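Local coordinates for protein HAD superfamily hydrolase (PDB 6NQ4) that is probably a phosphatase of the haloacid dehalogenase superfamily, its substrate unspecified, and holds a bound sodium ion, at residues 47-51 with 52-56. Residues are numbered along the deposited sequence; the frame is centred on the assembly and turned at random.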
# COMPACT_ATOMS: atom_id res chain seq x y z
N VAL A 47 10.96 3.08 -3.98
CA VAL A 47 11.69 4.15 -3.31
C VAL A 47 12.65 3.60 -2.25
O VAL A 47 13.76 4.12 -2.06
CB VAL A 47 10.69 5.16 -2.69
CG1 VAL A 47 11.41 6.18 -1.80
CG2 VAL A 47 9.88 5.84 -3.79
N HIS A 48 12.23 2.57 -1.52
CA HIS A 48 13.07 1.95 -0.50
C HIS A 48 12.58 0.52 -0.27
O HIS A 48 11.54 0.12 -0.79
CB HIS A 48 13.15 2.78 0.80
CG HIS A 48 11.89 2.80 1.62
ND1 HIS A 48 11.44 1.70 2.33
CD2 HIS A 48 11.04 3.82 1.92
CE1 HIS A 48 10.36 2.04 3.01
NE2 HIS A 48 10.09 3.31 2.78
N ASN A 49 13.37 -0.26 0.48
CA ASN A 49 13.01 -1.64 0.79
C ASN A 49 12.86 -1.89 2.28
O ASN A 49 12.96 -3.03 2.75
CB ASN A 49 14.01 -2.62 0.19
CG ASN A 49 15.40 -2.48 0.79
OD1 ASN A 49 15.59 -1.80 1.81
ND2 ASN A 49 16.38 -3.13 0.18
N GLY A 50 12.59 -0.85 3.05
CA GLY A 50 12.45 -0.98 4.49
C GLY A 50 13.76 -0.92 5.25
O GLY A 50 13.74 -0.72 6.47
N GLU A 51 14.90 -1.12 4.57
CA GLU A 51 16.21 -1.03 5.21
C GLU A 51 17.16 -0.04 4.55
O GLU A 51 17.98 0.56 5.27
CB GLU A 51 16.83 -2.43 5.32
CG GLU A 51 15.99 -3.32 6.25
CD GLU A 51 16.62 -4.65 6.62
OE1 GLU A 51 17.60 -5.09 5.97
OE2 GLU A 51 16.09 -5.27 7.57
N THR A 52 17.08 0.16 3.23
CA THR A 52 17.82 1.22 2.56
C THR A 52 16.92 1.86 1.51
O THR A 52 15.96 1.25 1.03
CB THR A 52 19.10 0.72 1.87
OG1 THR A 52 18.78 -0.29 0.91
CG2 THR A 52 20.09 0.16 2.88
N SER A 53 17.23 3.11 1.17
CA SER A 53 16.52 3.80 0.10
C SER A 53 17.35 3.77 -1.18
O SER A 53 18.55 3.49 -1.17
CB SER A 53 16.15 5.23 0.47
OG SER A 53 17.29 6.00 0.76
N PHE A 54 16.69 4.05 -2.30
CA PHE A 54 17.30 3.91 -3.62
C PHE A 54 17.60 5.30 -4.19
O PHE A 54 16.68 6.02 -4.60
CB PHE A 54 16.39 3.10 -4.54
CG PHE A 54 15.98 1.76 -3.98
CD1 PHE A 54 16.84 1.02 -3.19
CD2 PHE A 54 14.71 1.26 -4.23
CE1 PHE A 54 16.45 -0.22 -2.68
CE2 PHE A 54 14.32 0.03 -3.71
CZ PHE A 54 15.19 -0.70 -2.94
N ALA A 55 18.88 5.66 -4.21
CA ALA A 55 19.25 6.99 -4.66
C ALA A 55 18.74 7.35 -6.06
O ALA A 55 18.28 8.48 -6.25
CB ALA A 55 20.76 7.22 -4.52
N PRO A 56 18.79 6.46 -7.06
CA PRO A 56 18.28 6.86 -8.39
C PRO A 56 16.80 7.20 -8.39
O PRO A 56 16.39 8.12 -9.11
CB PRO A 56 18.58 5.65 -9.27
CG PRO A 56 19.75 4.97 -8.60
CD PRO A 56 19.44 5.14 -7.11
O HOH W 1 19.00 -3.30 1.70
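Asn49 and Thr52 meet where the chain doubles back on itself, and the pair illustrates how one side-chain amide can organise a tight reversal. Among the hydrogen bonds, those to Asn49 OD1 stand out: this oxygen takes the Thr52 N-H at 2.8 Å, nearly straight at 169°, and the Glu51 N-H at 2.9 Å. OD1 is thus gripped by two N-H groups, which lean to opposite sides of the amide plane and so restrain its rotation. The bond to Glu51 N makes an Asx turn. With CG lodged between its own N and carbonyl carbon (chi1 65°), Asn49 folds its amide back over the turn and lies alongside Thr52, pointing the same way; a water joins the other amide atom, ND2, to Thr52 OG1. His48 ND1 accepts the Gly50 N-H at 2.9 Å, with the donor close to the plane of the ring.

Backbone bonds tie the two arms together. Asn49 N donates to Thr52 O at 3.0 Å and Phe54 N to Val47 O at 2.9 Å, flanking a single bridge between His48 and Ser53. The resulting turn, consistent with the flap that follows the first core strand in HAD enzymes, lies between strand 38-41 of the parallel, Rossmann-like sheet and helix 55-66, with Phe54 at the N-cap position. Trp44, a sodium-site residue, sets its ring edge-to-face with that of His48.

Nonpolar contacts come mainly from Phe54. It lays one ring face against His48 CA, a CH-pi contact with 4.1 Å from that carbon to the ring centroid, while its CZ comes within 3.9 Å of Asn49 CB; ring and amide planes stand 81° apart. Across the bridge, His48 CB touches Ser53 CB at 3.9 Å. Glu51 OE2 forms a salt bridge with Arg191, beyond the turn.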